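Local structure of uncharacterized protein (Bacteroides caccae, 4L7A) at residues 33-38 and 84-89; 66-71 and 260-265; 75-80 and 253-258; 205-210 and 246-251. The protein is of unknown function but probably acts as a zinc-dependent peptidase of the MA clan, with an HEXXH sequence on one of its helices as the expected metal-binding motif. All blocks are in the same frame, centred on the assembly; numbering follows the deposited sequence.

Interaction 1 of 4, residues 33-38 and 84-89; sequences NPYNID and DFTRAC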
# COMPACT_ATOMS: atom_id res chain seq x y z
N ASN A 33 8.65 -18.05 3.35
CA ASN A 33 9.33 -18.78 2.30
C ASN A 33 9.32 -18.14 0.92
O ASN A 33 10.36 -18.10 0.31
CB ASN A 33 8.92 -20.24 2.23
CG ASN A 33 9.40 -21.00 3.44
OD1 ASN A 33 10.25 -20.54 4.19
ND2 ASN A 33 8.81 -22.15 3.67
N PRO A 34 8.16 -17.65 0.42
CA PRO A 34 8.21 -17.07 -0.92
C PRO A 34 8.81 -15.66 -0.98
O PRO A 34 9.42 -15.30 -1.99
CB PRO A 34 6.73 -17.00 -1.33
CG PRO A 34 6.01 -17.88 -0.46
CD PRO A 34 6.78 -17.90 0.84
N TYR A 35 8.65 -14.87 0.09
CA TYR A 35 8.97 -13.43 0.02
C TYR A 35 9.95 -12.90 1.06
O TYR A 35 10.30 -11.72 1.04
CB TYR A 35 7.67 -12.64 0.18
CG TYR A 35 6.56 -13.09 -0.71
CD1 TYR A 35 6.63 -12.89 -2.08
CD2 TYR A 35 5.43 -13.66 -0.20
CE1 TYR A 35 5.65 -13.27 -2.90
CE2 TYR A 35 4.38 -14.03 -1.03
CZ TYR A 35 4.53 -13.85 -2.37
OH TYR A 35 3.53 -14.20 -3.20
N ASN A 36 10.35 -13.75 1.99
CA ASN A 36 11.21 -13.33 3.12
C ASN A 36 10.59 -12.18 3.92
O ASN A 36 11.24 -11.25 4.30
CB ASN A 36 12.63 -12.97 2.65
CG ASN A 36 13.28 -14.10 1.88
OD1 ASN A 36 13.98 -13.87 0.90
ND2 ASN A 36 13.05 -15.31 2.30
N ILE A 37 9.30 -12.26 4.16
CA ILE A 37 8.59 -11.27 4.97
C ILE A 37 8.24 -11.89 6.29
O ILE A 37 7.66 -12.95 6.37
CB ILE A 37 7.30 -10.76 4.29
CG1 ILE A 37 7.62 -10.04 2.99
CG2 ILE A 37 6.57 -9.84 5.22
CD1 ILE A 37 6.40 -9.79 2.10
N ASP A 38 8.54 -11.19 7.36
CA ASP A 38 8.17 -11.66 8.68
C ASP A 38 6.87 -10.98 9.02
O ASP A 38 6.83 -9.77 9.30
CB ASP A 38 9.34 -11.34 9.62
CG ASP A 38 9.16 -11.86 11.03
OD1 ASP A 38 8.25 -12.69 11.32
OD2 ASP A 38 9.94 -11.39 11.88
N ASP A 84 10.45 -12.20 -8.52
CA ASP A 84 11.63 -11.37 -8.29
C ASP A 84 11.31 -9.92 -8.11
O ASP A 84 11.88 -9.23 -7.27
CB ASP A 84 12.61 -11.52 -9.44
CG ASP A 84 13.31 -12.86 -9.41
OD1 ASP A 84 13.44 -13.42 -8.33
OD2 ASP A 84 13.71 -13.38 -10.47
N PHE A 85 10.34 -9.45 -8.87
CA PHE A 85 9.87 -8.07 -8.73
C PHE A 85 9.24 -7.87 -7.35
O PHE A 85 9.57 -6.94 -6.59
CB PHE A 85 8.85 -7.77 -9.84
CG PHE A 85 8.06 -6.53 -9.63
CD1 PHE A 85 8.65 -5.29 -9.83
CD2 PHE A 85 6.74 -6.60 -9.29
CE1 PHE A 85 7.94 -4.14 -9.64
CE2 PHE A 85 5.98 -5.42 -9.12
CZ PHE A 85 6.58 -4.19 -9.28
N THR A 86 8.34 -8.78 -7.01
CA THR A 86 7.66 -8.68 -5.71
C THR A 86 8.64 -8.64 -4.58
O THR A 86 8.54 -7.79 -3.70
CB THR A 86 6.67 -9.85 -5.50
OG1 THR A 86 5.84 -9.93 -6.66
CG2 THR A 86 5.77 -9.63 -4.28
N ARG A 87 9.63 -9.52 -4.63
CA ARG A 87 10.65 -9.56 -3.61
C ARG A 87 11.46 -8.30 -3.59
O ARG A 87 11.96 -7.93 -2.54
CB ARG A 87 11.59 -10.80 -3.76
CG ARG A 87 10.88 -12.12 -3.39
CD ARG A 87 11.56 -13.37 -3.98
NE ARG A 87 12.87 -13.56 -3.36
CZ ARG A 87 13.08 -14.04 -2.12
NH1 ARG A 87 12.07 -14.39 -1.31
NH2 ARG A 87 14.31 -14.19 -1.67
N ALA A 88 11.65 -7.65 -4.74
CA ALA A 88 12.53 -6.48 -4.79
C ALA A 88 11.98 -5.26 -4.05
O ALA A 88 12.75 -4.42 -3.66
CB ALA A 88 12.84 -6.08 -6.23
N CYS A 89 10.66 -5.15 -3.90
CA CYS A 89 10.09 -4.02 -3.19
C CYS A 89 9.29 -4.39 -1.95
O CYS A 89 8.42 -3.64 -1.55
CB CYS A 89 9.24 -3.18 -4.13
SG CYS A 89 8.02 -4.06 -5.08
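Arg87, in the last turn of helix 83-88, reaches across to the C-terminal end of helix 17-35. From CB the chain sets CG anti to the carbonyl carbon and beside the backbone N, and Arg87 CG passes 4.1 Å from Tyr35 CA. Arg87 CD lies 3.5 Å from Pro34 O. A bend at chi3 (68°) swings the guanidinium round so that Arg87 NH1 donates to Pro34 O at 2.9 Å, coming from above the carbonyl plane. Arg87 NH2 donates to Asn36 OD1 at 2.6 Å, a short but bent bond (130°), and NH1 adds a weak bond to the same oxygen. The amide of Asn36 stands steeply to the guanidinium, their planes 76° apart. Beside this polar tip, Thr86 CG2 meets Tyr35 CE1 obliquely at 3.9 Å, while Tyr35 OH and Thr86 OG1 both bond to Asp78 of helix 59-81. An alanine at Arg87 would lack the guanidinium and its bonds to Pro34 O and Asn36 OD1, and would probably loosen the hold between the two helix ends. Both acceptors are neutral amide oxygens, so the grip rests on charge-assisted hydrogen bonds, and the negative end of helix 17-35 would probably favour the cation.

Interaction 2 of 4, residues 66-71 and 260-265; sequences AKIVKH and NEISEL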
# COMPACT_ATOMS: atom_id res chain seq x y z
N ALA A 66 -4.07 -11.27 6.78
CA ALA A 66 -2.91 -11.88 6.16
C ALA A 66 -3.28 -12.44 4.80
O ALA A 66 -2.48 -12.37 3.88
CB ALA A 66 -2.36 -12.96 7.01
N LYS A 67 -4.47 -12.97 4.66
CA LYS A 67 -4.88 -13.54 3.36
C LYS A 67 -5.29 -12.45 2.35
O LYS A 67 -5.07 -12.60 1.13
CB LYS A 67 -6.04 -14.52 3.52
CG LYS A 67 -5.70 -15.77 4.30
CD LYS A 67 -6.74 -16.85 4.11
CE LYS A 67 -6.29 -18.20 4.75
NZ LYS A 67 -7.36 -19.18 4.56
N ILE A 68 -5.93 -11.39 2.84
CA ILE A 68 -6.34 -10.29 1.97
C ILE A 68 -5.10 -9.56 1.41
O ILE A 68 -5.03 -9.23 0.20
CB ILE A 68 -7.28 -9.37 2.71
CG1 ILE A 68 -8.59 -10.16 2.94
CG2 ILE A 68 -7.56 -8.12 1.92
CD1 ILE A 68 -9.64 -9.42 3.78
N VAL A 69 -4.15 -9.29 2.29
CA VAL A 69 -2.90 -8.59 1.92
C VAL A 69 -2.10 -9.38 0.87
O VAL A 69 -1.57 -8.81 -0.09
CB VAL A 69 -2.07 -8.34 3.17
CG1 VAL A 69 -0.69 -7.84 2.84
CG2 VAL A 69 -2.76 -7.27 4.03
N LYS A 70 -2.07 -10.70 1.01
CA LYS A 70 -1.35 -11.54 0.08
C LYS A 70 -2.06 -11.59 -1.23
O LYS A 70 -1.45 -11.43 -2.29
CB LYS A 70 -1.19 -12.94 0.64
CG LYS A 70 -0.49 -13.93 -0.32
CD LYS A 70 -0.22 -15.26 0.39
CE LYS A 70 -0.35 -16.47 -0.56
NZ LYS A 70 0.72 -16.42 -1.62
N HIS A 71 -3.37 -11.73 -1.18
CA HIS A 71 -4.20 -11.80 -2.42
C HIS A 71 -4.20 -10.52 -3.26
O HIS A 71 -4.15 -10.58 -4.49
CB HIS A 71 -5.65 -12.14 -2.09
CG HIS A 71 -6.46 -12.45 -3.29
ND1 HIS A 71 -6.28 -13.60 -4.03
CD2 HIS A 71 -7.44 -11.74 -3.91
CE1 HIS A 71 -7.14 -13.62 -5.03
NE2 HIS A 71 -7.85 -12.50 -4.99
N ASN A 260 -11.79 -6.86 -5.73
CA ASN A 260 -13.21 -7.24 -5.86
C ASN A 260 -13.52 -8.69 -5.56
O ASN A 260 -14.66 -9.04 -5.43
CB ASN A 260 -13.75 -6.96 -7.26
CG ASN A 260 -14.16 -5.52 -7.44
OD1 ASN A 260 -14.44 -4.77 -6.47
ND2 ASN A 260 -14.18 -5.09 -8.70
N GLU A 261 -12.48 -9.52 -5.48
CA GLU A 261 -12.58 -10.95 -5.18
C GLU A 261 -12.46 -11.25 -3.69
O GLU A 261 -12.51 -12.42 -3.30
CB GLU A 261 -11.43 -11.69 -5.86
CG GLU A 261 -11.65 -11.91 -7.30
CD GLU A 261 -10.41 -12.36 -8.04
OE1 GLU A 261 -9.35 -12.67 -7.41
OE2 GLU A 261 -10.49 -12.37 -9.27
N ILE A 262 -12.35 -10.24 -2.84
CA ILE A 262 -12.10 -10.51 -1.42
C ILE A 262 -13.14 -11.48 -0.81
O ILE A 262 -12.77 -12.42 -0.13
CB ILE A 262 -11.95 -9.20 -0.62
CG1 ILE A 262 -10.58 -8.61 -0.92
CG2 ILE A 262 -12.14 -9.43 0.88
CD1 ILE A 262 -10.36 -7.21 -0.37
N SER A 263 -14.43 -11.26 -1.07
CA SER A 263 -15.43 -12.12 -0.45
C SER A 263 -15.42 -13.53 -0.99
O SER A 263 -16.05 -14.34 -0.44
CB SER A 263 -16.84 -11.58 -0.63
OG SER A 263 -17.13 -11.55 -2.00
N GLU A 264 -14.70 -13.81 -2.06
CA GLU A 264 -14.51 -15.20 -2.52
C GLU A 264 -13.36 -15.93 -1.80
O GLU A 264 -13.19 -17.11 -2.00
CB GLU A 264 -14.26 -15.24 -4.03
CG GLU A 264 -15.37 -14.60 -4.86
CD GLU A 264 -14.98 -14.36 -6.33
OE1 GLU A 264 -14.21 -15.17 -6.90
OE2 GLU A 264 -15.45 -13.36 -6.91
N LEU A 265 -12.57 -15.24 -0.99
CA LEU A 265 -11.47 -15.90 -0.30
C LEU A 265 -12.00 -16.71 0.88
O LEU A 265 -13.10 -16.44 1.40
CB LEU A 265 -10.45 -14.90 0.21
CG LEU A 265 -9.74 -14.04 -0.85
CD1 LEU A 265 -9.10 -12.81 -0.18
CD2 LEU A 265 -8.72 -14.87 -1.56
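His71 holds CG anti to its backbone N (chi1 -170°), which carries the imidazole off helix 59-81 toward the turn after helix 248-260. Glu261 and Leu265 both place CG anti to the carbonyl carbon, and the extended Glu261 chain brings its carboxylate to the ring edge while Leu265 rises to a ring face. His71 NE2 donates to Glu261 OE1 at 2.9 Å; the oxygen lies in the ring plane and uses its anti lone pair, with ring and carboxylate planes 48° apart. The carboxylate would probably stabilise the proton on NE2, and its other oxygen, OE2, forms a salt bridge with Arg257. Leu265 CD2 sits 3.8 Å from the centroid of the His71 ring, 17° off the normal, a CH-pi contact. One helical turn earlier, Ile68 crosses Ile262 at about a right angle, with Ile68 CG2 3.7 Å from Ile262 CD1. Ile68 CG1 lies 4.1 Å from Leu265 CD1. Lys67 NZ bonds to the backbone oxygens of Asp266, His269 and Ile270, extending the contact along the C-terminal tail. A 3-10 turn and its flanking residues thus dock on a helix through the His71 imidazole, with a His-carboxylate hydrogen bond at its edge and Ile68 packing beside it.

Interaction 3 of 4, residues 75-80 and 253-258; sequences EAYDEV and KVIARR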
# COMPACT_ATOMS: atom_id res chain seq x y z
N GLU A 75 0.28 -11.33 -4.41
CA GLU A 75 -0.08 -12.10 -5.58
C GLU A 75 -0.33 -11.27 -6.84
O GLU A 75 -0.19 -11.81 -7.95
CB GLU A 75 -1.27 -13.01 -5.32
CG GLU A 75 -0.89 -14.25 -4.49
CD GLU A 75 -2.10 -15.15 -4.27
OE1 GLU A 75 -2.93 -15.34 -5.18
OE2 GLU A 75 -2.27 -15.63 -3.17
N ALA A 76 -0.64 -9.99 -6.68
CA ALA A 76 -0.87 -9.13 -7.83
C ALA A 76 0.44 -8.78 -8.50
O ALA A 76 0.62 -8.83 -9.73
CB ALA A 76 -1.63 -7.86 -7.40
N TYR A 77 1.36 -8.39 -7.67
CA TYR A 77 2.72 -8.13 -8.09
C TYR A 77 3.33 -9.40 -8.72
O TYR A 77 3.96 -9.29 -9.77
CB TYR A 77 3.56 -7.64 -6.92
CG TYR A 77 3.39 -6.17 -6.53
CD1 TYR A 77 2.22 -5.46 -6.78
CD2 TYR A 77 4.44 -5.49 -5.87
CE1 TYR A 77 2.10 -4.08 -6.41
CE2 TYR A 77 4.32 -4.18 -5.47
CZ TYR A 77 3.16 -3.47 -5.75
OH TYR A 77 3.11 -2.17 -5.38
N ASP A 78 3.09 -10.57 -8.12
CA ASP A 78 3.61 -11.80 -8.68
C ASP A 78 3.01 -12.03 -10.06
O ASP A 78 3.73 -12.30 -10.98
CB ASP A 78 3.25 -13.05 -7.85
CG ASP A 78 4.04 -13.17 -6.57
OD1 ASP A 78 5.09 -12.51 -6.42
OD2 ASP A 78 3.60 -13.98 -5.71
N GLU A 79 1.69 -11.89 -10.18
CA GLU A 79 1.01 -12.13 -11.45
C GLU A 79 1.55 -11.26 -12.60
O GLU A 79 1.71 -11.72 -13.71
CB GLU A 79 -0.49 -11.85 -11.30
CG GLU A 79 -1.34 -12.35 -12.44
CD GLU A 79 -2.84 -12.06 -12.23
OE1 GLU A 79 -3.40 -12.27 -11.13
OE2 GLU A 79 -3.45 -11.57 -13.17
N VAL A 80 1.82 -9.99 -12.32
CA VAL A 80 2.25 -9.11 -13.39
C VAL A 80 3.76 -8.99 -13.54
O VAL A 80 4.24 -8.89 -14.65
CB VAL A 80 1.63 -7.75 -13.21
CG1 VAL A 80 2.06 -6.79 -14.33
CG2 VAL A 80 0.10 -7.93 -13.23
N LYS A 253 -5.22 -3.11 -13.23
CA LYS A 253 -6.41 -3.90 -13.49
C LYS A 253 -6.42 -5.16 -12.68
O LYS A 253 -7.46 -5.55 -12.18
CB LYS A 253 -6.53 -4.24 -14.97
CG LYS A 253 -7.05 -3.06 -15.79
CD LYS A 253 -6.37 -2.95 -17.17
CE LYS A 253 -6.79 -4.06 -18.11
NZ LYS A 253 -7.98 -3.65 -18.86
N VAL A 254 -5.25 -5.79 -12.56
CA VAL A 254 -5.13 -7.00 -11.77
C VAL A 254 -5.42 -6.73 -10.27
O VAL A 254 -6.16 -7.47 -9.65
CB VAL A 254 -3.78 -7.68 -12.01
CG1 VAL A 254 -3.49 -8.73 -10.95
CG2 VAL A 254 -3.78 -8.29 -13.43
N ILE A 255 -4.92 -5.62 -9.76
CA ILE A 255 -5.23 -5.20 -8.39
C ILE A 255 -6.73 -5.00 -8.20
O ILE A 255 -7.32 -5.56 -7.27
CB ILE A 255 -4.45 -3.94 -8.00
CG1 ILE A 255 -2.98 -4.34 -7.78
CG2 ILE A 255 -5.05 -3.28 -6.71
CD1 ILE A 255 -1.99 -3.25 -7.66
N ALA A 256 -7.38 -4.26 -9.12
CA ALA A 256 -8.81 -4.07 -9.05
C ALA A 256 -9.61 -5.39 -9.10
O ALA A 256 -10.59 -5.55 -8.36
CB ALA A 256 -9.31 -3.12 -10.17
N ARG A 257 -9.20 -6.32 -9.95
CA ARG A 257 -9.88 -7.59 -10.03
C ARG A 257 -9.74 -8.31 -8.70
O ARG A 257 -10.69 -8.90 -8.18
CB ARG A 257 -9.27 -8.44 -11.14
CG ARG A 257 -10.07 -9.64 -11.52
CD ARG A 257 -9.26 -10.68 -12.32
NE ARG A 257 -8.35 -11.44 -11.46
CZ ARG A 257 -7.03 -11.55 -11.60
NH1 ARG A 257 -6.36 -10.97 -12.57
NH2 ARG A 257 -6.36 -12.30 -10.76
N ARG A 258 -8.53 -8.28 -8.16
CA ARG A 258 -8.28 -8.99 -6.91
C ARG A 258 -8.99 -8.41 -5.68
O ARG A 258 -9.56 -9.16 -4.88
CB ARG A 258 -6.77 -9.13 -6.69
CG ARG A 258 -6.16 -10.23 -7.56
CD ARG A 258 -4.67 -10.08 -7.59
NE ARG A 258 -4.10 -11.23 -8.29
CZ ARG A 258 -3.94 -12.42 -7.75
NH1 ARG A 258 -4.25 -12.65 -6.47
NH2 ARG A 258 -3.46 -13.39 -8.50
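Two arginines from helix 248-260 converge on one carboxylate of helix 59-81. Glu79 keeps CG anti to its backbone N and reaches out fully extended, tip to tip with Arg257. The end-on grip is nearly coplanar: Arg257 NH2 donates to Glu79 OE1 at 3.0 Å (170°), and Arg257 NH1 to Glu79 OE2 at 3.0 Å (166°), each oxygen accepting on its syn lone pair. Arg258 comes side-on to Glu79 OE1, with NH2 on the anti lone pair at 2.9 Å and NE at 3.1 Å from above the carboxylate plane. Glu79 OE1 therefore accepts three N-H groups, which would probably keep this side chain ionised. Further bonds go to other partners: Arg257 NE pairs with Glu261, while Arg258 NH1 serves both His71 O and, in a longer salt bridge of 3.3 Å, Glu75 OE1. Glu75 CB lies over one face of the buried Arg258 guanidinium. Below the charges, Ala76 CB packs on Ile255 CG1 at 3.8 Å, and Val254 CG2 meets Val80 CG2 at 3.9 Å. Tyr77 turns a ring edge to Ile255 CD1, its OH bonded to His143. The two helix segments cross at 139°, their axes 9.4 Å apart, and Tyr77 and Ile255 extend the packing to helix 131-153, which carries the HEXXH sequence.

Interaction 4 of 4, residues 205-210 and 246-251; sequences CFLTYP and VDLDLL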
# COMPACT_ATOMS: atom_id res chain seq x y z
N CYS A 205 -1.50 6.03 -6.44
CA CYS A 205 -2.87 6.44 -6.84
C CYS A 205 -3.34 5.70 -8.09
O CYS A 205 -4.46 5.19 -8.15
CB CYS A 205 -2.97 7.94 -7.05
SG CYS A 205 -2.76 8.93 -5.53
N PHE A 206 -2.47 5.61 -9.08
CA PHE A 206 -2.82 4.92 -10.29
C PHE A 206 -3.18 3.47 -10.00
O PHE A 206 -4.17 2.96 -10.55
CB PHE A 206 -1.69 4.99 -11.32
CG PHE A 206 -2.09 4.43 -12.65
CD1 PHE A 206 -3.04 5.08 -13.43
CD2 PHE A 206 -1.55 3.25 -13.11
CE1 PHE A 206 -3.45 4.58 -14.67
CE2 PHE A 206 -1.92 2.74 -14.35
CZ PHE A 206 -2.89 3.42 -15.15
N LEU A 207 -2.42 2.81 -9.12
CA LEU A 207 -2.67 1.42 -8.86
C LEU A 207 -3.92 1.15 -8.03
O LEU A 207 -4.50 0.13 -8.19
CB LEU A 207 -1.44 0.73 -8.22
CG LEU A 207 -0.21 0.60 -9.10
CD1 LEU A 207 0.92 -0.16 -8.35
CD2 LEU A 207 -0.60 -0.16 -10.38
N THR A 208 -4.32 2.07 -7.15
CA THR A 208 -5.39 1.82 -6.20
C THR A 208 -6.72 2.57 -6.51
O THR A 208 -7.78 2.05 -6.19
CB THR A 208 -5.00 2.20 -4.76
OG1 THR A 208 -4.65 3.59 -4.68
CG2 THR A 208 -3.85 1.40 -4.28
N TYR A 209 -6.66 3.74 -7.16
CA TYR A 209 -7.89 4.52 -7.48
C TYR A 209 -8.78 3.82 -8.52
O TYR A 209 -8.27 3.42 -9.58
CB TYR A 209 -7.54 5.90 -8.03
CG TYR A 209 -7.10 6.94 -7.01
CD1 TYR A 209 -6.69 6.58 -5.74
CD2 TYR A 209 -6.96 8.28 -7.39
CE1 TYR A 209 -6.29 7.55 -4.81
CE2 TYR A 209 -6.55 9.24 -6.48
CZ TYR A 209 -6.23 8.88 -5.20
OH TYR A 209 -5.81 9.82 -4.32
N PRO A 210 -10.07 3.61 -8.22
CA PRO A 210 -10.92 3.17 -9.28
C PRO A 210 -10.97 4.28 -10.34
O PRO A 210 -10.68 5.47 -10.09
CB PRO A 210 -12.29 3.02 -8.62
CG PRO A 210 -12.01 2.82 -7.16
CD PRO A 210 -10.77 3.64 -6.92
N VAL A 246 7.44 -4.36 -15.89
CA VAL A 246 6.09 -4.44 -15.39
C VAL A 246 5.23 -3.54 -16.25
O VAL A 246 5.57 -2.39 -16.48
CB VAL A 246 6.04 -3.95 -13.91
CG1 VAL A 246 4.62 -3.61 -13.50
CG2 VAL A 246 6.64 -4.96 -13.01
N ASP A 247 4.08 -4.06 -16.67
CA ASP A 247 3.05 -3.30 -17.36
C ASP A 247 2.12 -2.69 -16.27
O ASP A 247 1.32 -3.39 -15.65
CB ASP A 247 2.32 -4.25 -18.31
CG ASP A 247 1.15 -3.59 -19.04
OD1 ASP A 247 0.69 -2.47 -18.65
OD2 ASP A 247 0.64 -4.23 -19.99
N LEU A 248 2.26 -1.40 -16.03
CA LEU A 248 1.59 -0.79 -14.94
C LEU A 248 0.03 -0.76 -15.10
O LEU A 248 -0.70 -0.97 -14.12
CB LEU A 248 2.10 0.63 -14.73
CG LEU A 248 1.71 1.28 -13.38
CD1 LEU A 248 2.46 0.62 -12.26
CD2 LEU A 248 2.03 2.77 -13.39
N ASP A 249 -0.47 -0.50 -16.31
CA ASP A 249 -1.93 -0.53 -16.55
C ASP A 249 -2.49 -1.91 -16.25
O ASP A 249 -3.53 -2.04 -15.59
CB ASP A 249 -2.32 -0.06 -17.98
CG ASP A 249 -3.83 0.22 -18.12
OD1 ASP A 249 -4.47 0.90 -17.24
OD2 ASP A 249 -4.41 -0.25 -19.11
N LEU A 250 -1.79 -2.94 -16.70
CA LEU A 250 -2.19 -4.30 -16.39
C LEU A 250 -2.21 -4.54 -14.88
O LEU A 250 -3.12 -5.17 -14.36
CB LEU A 250 -1.25 -5.27 -17.08
CG LEU A 250 -1.57 -6.74 -16.83
CD1 LEU A 250 -3.00 -7.04 -17.27
CD2 LEU A 250 -0.49 -7.67 -17.54
N LEU A 251 -1.16 -4.07 -14.19
CA LEU A 251 -1.06 -4.23 -12.74
C LEU A 251 -2.22 -3.52 -12.05
O LEU A 251 -2.83 -4.07 -11.14
CB LEU A 251 0.30 -3.77 -12.18
CG LEU A 251 0.53 -3.88 -10.66
CD1 LEU A 251 0.40 -5.28 -10.16
CD2 LEU A 251 1.91 -3.42 -10.32
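The capped start of helix 248-260 meets the last turn of helix 195-208 here. Asp247 is the N-cap: its OD1 accepts the nearly straight bond from Leu250 N at 3.2 Å, the N-H coming from above the carboxylate plane. Leu248 points its side chain at the partner helix with CG anti to the backbone N (chi1 -166°), and its two methyls divide between two neighbours. Leu248 CD2 rests obliquely against the Phe206 ring, 3.6 Å from CD2 of that ring. Leu248 CD1 goes to Leu207 CD2 at 3.7 Å, the two chains crossing at about a right angle. Leu207 CD2 also lies 3.9 Å from Leu251 CG, so Leu207 bridges two residues one helical turn apart. At the border, Phe206 CZ is 3.6 Å from Asp249 OD1, an oxygen in a salt bridge with Arg252, and Trp214 meets the Phe206 ring edge-to-face. An alanine in place of Leu248 would remove both methyls and would probably leave Phe206 and Leu207 less well packed against this helix start. Phe206 and Leu248 also touch helix 211-244, which links the two segments in sequence, making this a largely apolar junction of three consecutive helices, with the Asp249 carboxylate at its edge.

In the fold
Along the chain the segments run 33-38, 66-71, 75-80, 84-89, 205-210, 246-251, 253-258 and 260-265, so interaction 4 nests inside interaction 3, which nests inside interaction 2; interaction 1 crosses both of these. Helix 59-81 serves interactions 2 and 3, whose centres are 11 Å apart, and helix 248-260 serves interactions 3 and 4, with centres 9 Å apart. Interaction 3 is thus the middle of the series and touches all the others, its centre 15 Å from that of interaction 1. Interactions 2 and 3 join early and late parts of the chain, while 1 and 4 are each more local; interactions 3 and 4 lie beside helix 131-153, the probable zinc-binding element of this peptidase family.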